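Local coordinates for tRNA threonylcarbamoyladenosine biosynthesis protein TsaB (Pseudomonas aeruginosa, PDB 5BR9) that probably takes part in making the threonylcarbamoyladenosine (t6A) modification of tRNA, as a TsaB-type member of the KAE1/TsaD family, at residues 15-24 with 36-47. Sequence-based numbering, arbitrary orientation.
Sequences LDTSTEACSV and YEVIPRLHAQRL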
ATOM      1  N   LEU A  15       2.719  13.927  -2.293  1.00 29.26           N
ATOM      2  CA  LEU A  15       1.358  13.433  -2.139  1.00 26.26           C
ATOM      3  C   LEU A  15       1.011  13.093  -0.685  1.00 29.88           C
ATOM      4  O   LEU A  15       1.864  12.644   0.089  1.00 27.73           O
ATOM      5  CB  LEU A  15       1.106  12.259  -3.065  1.00 31.66           C
ATOM      6  CG  LEU A  15       1.874  10.972  -2.948  1.00 34.01           C
ATOM      7  CD1 LEU A  15       1.206  10.103  -1.883  1.00 35.31           C
ATOM      8  CD2 LEU A  15       1.837  10.316  -4.334  1.00 30.41           C
ATOM      9  N   ASP A  16      -0.245  13.323  -0.313  1.00 25.03           N
ATOM     10  CA  ASP A  16      -0.687  12.957   1.013  1.00 26.08           C
ATOM     11  C   ASP A  16      -2.078  12.317   0.983  1.00 30.42           C
ATOM     12  O   ASP A  16      -3.012  12.851   0.393  1.00 29.08           O
ATOM     13  CB  ASP A  16      -0.687  14.175   1.929  1.00 24.01           C
ATOM     14  CG  ASP A  16      -0.735  13.779   3.392  1.00 36.83           C
ATOM     15  OD1 ASP A  16       0.344  13.692   4.009  1.00 42.20           O
ATOM     16  OD2 ASP A  16      -1.834  13.515   3.918  1.00 37.06           O
ATOM     17  N   THR A  17      -2.193  11.168   1.637  1.00 36.91           N
ATOM     18  CA  THR A  17      -3.441  10.418   1.724  1.00 35.07           C
ATOM     19  C   THR A  17      -3.705   9.949   3.140  1.00 39.00           C
ATOM     20  O   THR A  17      -4.416   8.974   3.353  1.00 44.19           O
ATOM     21  CB  THR A  17      -3.412   9.174   0.809  1.00 34.68           C
ATOM     22  OG1 THR A  17      -2.268   8.381   1.147  1.00 37.13           O
ATOM     23  CG2 THR A  17      -3.316   9.570  -0.647  1.00 25.27           C
ATOM     24  N   SER A  18      -3.143  10.656   4.108  1.00 28.24           N
ATOM     25  CA  SER A  18      -3.220  10.235   5.512  1.00 30.36           C
ATOM     26  C   SER A  18      -4.589  10.525   6.127  1.00 35.16           C
ATOM     27  O   SER A  18      -4.892  10.085   7.246  1.00 33.41           O
ATOM     28  CB  SER A  18      -2.107  10.906   6.332  1.00 37.27           C
ATOM     29  OG  SER A  18      -2.293  12.313   6.413  1.00 40.42           O
ATOM     30  N   THR A  19      -5.371  11.364   5.459  1.00 31.54           N
ATOM     31  CA  THR A  19      -6.678  11.740   5.985  1.00 39.20           C
ATOM     32  C   THR A  19      -7.745  11.473   4.953  1.00 38.24           C
ATOM     33  O   THR A  19      -7.457  10.880   3.922  1.00 39.37           O
ATOM     34  CB  THR A  19      -6.727  13.244   6.403  1.00 41.32           C
ATOM     35  OG1 THR A  19      -6.584  14.081   5.244  1.00 36.51           O
ATOM     36  CG2 THR A  19      -5.631  13.566   7.400  1.00 33.21           C
ATOM     37  N   GLU A  20      -8.962  11.938   5.229  1.00 42.41           N
ATOM     38  CA  GLU A  20     -10.058  11.890   4.263  1.00 51.41           C
ATOM     39  C   GLU A  20      -9.745  12.804   3.064  1.00 46.91           C
ATOM     40  O   GLU A  20     -10.384  12.717   2.012  1.00 40.11           O
ATOM     41  CB  GLU A  20     -11.379  12.299   4.925  1.00 58.48           C
ATOM     42  CG  GLU A  20     -11.447  13.774   5.316  1.00 66.93           C
ATOM     43  CD  GLU A  20     -12.764  14.160   5.982  1.00 78.37           C
ATOM     44  OE1 GLU A  20     -12.792  15.209   6.666  1.00 76.50           O
ATOM     45  OE2 GLU A  20     -13.765  13.420   5.826  1.00 83.03           O
ATOM     46  N   ALA A  21      -8.758  13.680   3.243  1.00 38.87           N
ATOM     47  CA  ALA A  21      -8.259  14.536   2.173  1.00 38.35           C
ATOM     48  C   ALA A  21      -7.204  13.799   1.352  1.00 44.95           C
ATOM     49  O   ALA A  21      -6.373  13.057   1.894  1.00 47.48           O
ATOM     50  CB  ALA A  21      -7.674  15.833   2.737  1.00 31.60           C
ATOM     51  N   CYS A  22      -7.267  13.987   0.041  1.00 32.21           N
ATOM     52  CA  CYS A  22      -6.268  13.463  -0.863  1.00 30.20           C
ATOM     53  C   CYS A  22      -5.640  14.640  -1.611  1.00 28.88           C
ATOM     54  O   CYS A  22      -6.344  15.459  -2.204  1.00 31.76           O
ATOM     55  CB  CYS A  22      -6.887  12.456  -1.833  1.00 37.59           C
ATOM     56  SG  CYS A  22      -5.668  11.622  -2.868  1.00 44.50           S
ATOM     57  N   SER A  23      -4.325  14.774  -1.563  1.00 27.22           N
ATOM     58  CA  SER A  23      -3.743  15.932  -2.220  1.00 24.13           C
ATOM     59  C   SER A  23      -2.381  15.629  -2.822  1.00 31.63           C
ATOM     60  O   SER A  23      -1.669  14.710  -2.381  1.00 26.43           O
ATOM     61  CB  SER A  23      -3.656  17.112  -1.247  1.00 24.63           C
ATOM     62  OG  SER A  23      -2.761  16.849  -0.195  1.00 35.40           O
ATOM     63  N   VAL A  24      -2.058  16.380  -3.874  1.00 22.18           N
ATOM     64  CA  VAL A  24      -0.827  16.190  -4.616  1.00 24.96           C
ATOM     65  C   VAL A  24      -0.238  17.562  -4.915  1.00 26.32           C
ATOM     66  O   VAL A  24      -0.955  18.542  -5.081  1.00 30.07           O
ATOM     67  CB  VAL A  24      -1.074  15.377  -5.913  1.00 30.82           C
ATOM     68  CG1 VAL A  24      -1.660  13.988  -5.585  1.00 27.01           C
ATOM     69  CG2 VAL A  24      -2.008  16.135  -6.854  1.00 30.45           C
ATOM     70  N   TYR A  36      -6.216  19.460  -4.189  1.00 32.95           N
ATOM     71  CA  TYR A  36      -6.675  18.960  -2.904  1.00 37.52           C
ATOM     72  C   TYR A  36      -8.158  18.567  -3.002  1.00 37.54           C
ATOM     73  O   TYR A  36      -8.977  19.348  -3.474  1.00 33.79           O
ATOM     74  CB  TYR A  36      -6.425  20.059  -1.854  1.00 37.70           C
ATOM     75  CG  TYR A  36      -6.835  19.824  -0.411  1.00 40.17           C
ATOM     76  CD1 TYR A  36      -5.884  19.494   0.558  1.00 39.16           C
ATOM     77  CD2 TYR A  36      -8.151  20.013   0.002  1.00 37.10           C
ATOM     78  CE1 TYR A  36      -6.241  19.318   1.897  1.00 44.05           C
ATOM     79  CE2 TYR A  36      -8.520  19.832   1.341  1.00 43.15           C
ATOM     80  CZ  TYR A  36      -7.564  19.488   2.284  1.00 44.28           C
ATOM     81  OH  TYR A  36      -7.930  19.321   3.606  1.00 45.32           O
ATOM     82  N   GLU A  37      -8.496  17.350  -2.581  1.00 43.10           N
ATOM     83  CA  GLU A  37      -9.892  16.903  -2.588  1.00 48.79           C
ATOM     84  C   GLU A  37     -10.242  16.140  -1.310  1.00 46.95           C
ATOM     85  O   GLU A  37      -9.437  15.348  -0.827  1.00 40.31           O
ATOM     86  CB  GLU A  37     -10.174  16.006  -3.794  1.00 51.80           C
ATOM     87  CG  GLU A  37     -10.183  16.712  -5.133  1.00 62.30           C
ATOM     88  CD  GLU A  37     -10.428  15.755  -6.293  1.00 70.34           C
ATOM     89  OE1 GLU A  37     -10.976  14.649  -6.074  1.00 67.02           O
ATOM     90  OE2 GLU A  37     -10.055  16.112  -7.428  1.00 78.56           O
ATOM     91  N   VAL A  38     -11.439  16.360  -0.770  1.00 48.67           N
ATOM     92  CA  VAL A  38     -11.912  15.497   0.306  1.00 48.42           C
ATOM     93  C   VAL A  38     -12.708  14.359  -0.328  1.00 51.80           C
ATOM     94  O   VAL A  38     -13.728  14.583  -0.972  1.00 49.86           O
ATOM     95  CB  VAL A  38     -12.736  16.269   1.381  1.00 52.38           C
ATOM     96  CG1 VAL A  38     -11.853  17.288   2.096  1.00 59.48           C
ATOM     97  CG2 VAL A  38     -13.934  16.951   0.784  1.00 50.44           C
ATOM     98  N   ILE A  39     -12.204  13.136  -0.171  1.00 54.87           N
ATOM     99  CA  ILE A  39     -12.824  11.958  -0.767  1.00 59.11           C
ATOM    100  C   ILE A  39     -12.559  10.732   0.097  1.00 63.09           C
ATOM    101  O   ILE A  39     -11.570  10.018  -0.105  1.00 58.46           O
ATOM    102  CB  ILE A  39     -12.329  11.718  -2.219  1.00 62.51           C
ATOM    103  CG1 ILE A  39     -10.829  12.016  -2.353  1.00 56.84           C
ATOM    104  CG2 ILE A  39     -13.148  12.526  -3.221  1.00 63.88           C
ATOM    105  CD1 ILE A  39     -10.011  10.812  -2.780  1.00 55.08           C
ATOM    106  N   PRO A  40     -13.451  10.484   1.067  1.00 67.93           N
ATOM    107  CA  PRO A  40     -13.350   9.347   1.986  1.00 71.62           C
ATOM    108  C   PRO A  40     -13.400   8.000   1.272  1.00 79.15           C
ATOM    109  O   PRO A  40     -14.299   7.786   0.457  1.00 77.76           O
ATOM    110  CB  PRO A  40     -14.579   9.514   2.893  1.00 72.38           C
ATOM    111  CG  PRO A  40     -14.985  10.949   2.751  1.00 70.04           C
ATOM    112  CD  PRO A  40     -14.628  11.324   1.346  1.00 69.26           C
ATOM    113  N   ARG A  41     -12.432   7.134   1.574  1.00 84.34           N
ATOM    114  CA  ARG A  41     -12.411   5.732   1.137  1.00 96.34           C
ATOM    115  C   ARG A  41     -12.086   5.541  -0.354  1.00101.81           C
ATOM    116  O   ARG A  41     -11.992   4.407  -0.828  1.00110.22           O
ATOM    117  CB  ARG A  41     -13.746   5.045   1.469  1.00 74.99           C
ATOM    118  N   LEU A  42     -11.914   6.635  -1.090  1.00 94.81           N
ATOM    119  CA  LEU A  42     -11.696   6.544  -2.534  1.00 91.11           C
ATOM    120  C   LEU A  42     -10.259   6.916  -2.916  1.00 82.52           C
ATOM    121  O   LEU A  42      -9.991   7.273  -4.060  1.00 83.07           O
ATOM    122  CB  LEU A  42     -12.695   7.436  -3.284  1.00 86.85           C
ATOM    123  N   HIS A  43      -9.341   6.819  -1.958  1.00 62.71           N
ATOM    124  CA  HIS A  43      -7.965   7.248  -2.174  1.00 58.71           C
ATOM    125  C   HIS A  43      -7.262   6.378  -3.202  1.00 53.20           C
ATOM    126  O   HIS A  43      -6.646   6.893  -4.126  1.00 47.52           O
ATOM    127  CB  HIS A  43      -7.172   7.232  -0.866  1.00 64.15           C
ATOM    128  CG  HIS A  43      -7.635   8.244   0.137  1.00 73.63           C
ATOM    129  ND1 HIS A  43      -7.229   9.559   0.108  1.00 72.43           N
ATOM    130  CD2 HIS A  43      -8.463   8.129   1.203  1.00 74.20           C
ATOM    131  CE1 HIS A  43      -7.789  10.213   1.109  1.00 66.19           C
ATOM    132  NE2 HIS A  43      -8.541   9.369   1.789  1.00 68.35           N
ATOM    133  N   ALA A  44      -7.369   5.064  -3.035  1.00 58.28           N
ATOM    134  CA  ALA A  44      -6.697   4.089  -3.900  1.00 63.73           C
ATOM    135  C   ALA A  44      -7.125   4.203  -5.365  1.00 64.18           C
ATOM    136  O   ALA A  44      -6.428   3.728  -6.266  1.00 63.49           O
ATOM    137  CB  ALA A  44      -6.956   2.668  -3.397  1.00 60.21           C
ATOM    138  N   GLN A  45      -8.278   4.819  -5.595  1.00 56.70           N
ATOM    139  CA  GLN A  45      -8.779   4.960  -6.945  1.00 55.92           C
ATOM    140  C   GLN A  45      -8.551   6.360  -7.472  1.00 52.89           C
ATOM    141  O   GLN A  45      -8.598   6.580  -8.677  1.00 52.41           O
ATOM    142  CB  GLN A  45     -10.264   4.618  -7.003  1.00 57.96           C
ATOM    143  CG  GLN A  45     -10.589   3.231  -6.528  1.00 59.50           C
ATOM    144  CD  GLN A  45     -11.657   3.259  -5.471  1.00 78.73           C
ATOM    145  OE1 GLN A  45     -11.361   3.339  -4.275  1.00 86.92           O
ATOM    146  NE2 GLN A  45     -12.914   3.224  -5.902  1.00 82.64           N
ATOM    147  N   ARG A  46      -8.303   7.311  -6.578  1.00 50.64           N
ATOM    148  CA  ARG A  46      -8.249   8.695  -7.016  1.00 45.24           C
ATOM    149  C   ARG A  46      -6.855   9.307  -6.953  1.00 43.34           C
ATOM    150  O   ARG A  46      -6.631  10.352  -7.547  1.00 48.19           O
ATOM    151  CB  ARG A  46      -9.238   9.534  -6.209  1.00 45.31           C
ATOM    152  CG  ARG A  46     -10.659   9.455  -6.767  1.00 59.16           C
ATOM    153  CD  ARG A  46     -11.178  10.820  -7.247  1.00 70.23           C
ATOM    154  NE  ARG A  46     -10.143  11.665  -7.856  1.00 72.42           N
ATOM    155  CZ  ARG A  46      -9.852  11.704  -9.160  1.00 75.12           C
ATOM    156  NH1 ARG A  46     -10.512  10.934 -10.025  1.00 81.69           N
ATOM    157  NH2 ARG A  46      -8.896  12.519  -9.606  1.00 60.32           N
ATOM    158  N   LEU A  47      -5.921   8.655  -6.265  1.00 39.51           N
ATOM    159  CA  LEU A  47      -4.585   9.214  -6.095  1.00 35.98           C
ATOM    160  C   LEU A  47      -3.815   9.345  -7.413  1.00 39.17           C
ATOM    161  O   LEU A  47      -3.327  10.425  -7.749  1.00 39.21           O
ATOM    162  CB  LEU A  47      -3.766   8.373  -5.115  1.00 32.51           C
ATOM    163  CG  LEU A  47      -2.343   8.892  -4.894  1.00 29.27           C
ATOM    164  CD1 LEU A  47      -2.414  10.304  -4.362  1.00 29.17           C
ATOM    165  CD2 LEU A  47      -1.592   8.002  -3.907  1.00 30.57           C
TER
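Cys22 N gives its hydrogen to Glu37 O in a nearly straight bond of 2.7 Å (174°), and Glu37 N returns one to Cys22 O, which makes these two the hydrogen-bonded pair of an antiparallel ladder. A further bond, from Ile39 N to Glu20 O at 2.9 Å, carries the pairing past the end of the strand. Ala21 and Ser23 share one face of the sheet with Tyr36, whose ring is met by both: Ala21 CB is 3.7 Å from Tyr36 CZ, and the ring stacks on His195. On the other face, Cys22 turns SG anti to its backbone N (chi1 -173°), bringing it to 3.8 Å from Leu47 CD1 while CB rests against Ile39 CD1. The His43 ring stands edge-on to the strand, with Thr17 O over one face, Ile39 O over the other, and Cys22 CB 3.5 Å from ND1, a buried nitrogen without a polar partner. Leu47 spreads its methyls over Thr17, Val24 and Leu15, with Leu47 CD2 4.0 Å from Leu15 CD1 and those two side chains crossing nearly at right angles. A beta hairpin, 21-28 with 31-38, runs on into helix 43-58, which packs against its Cys22 face, nearly along strand 21-24, as in the actin-like ATPase fold.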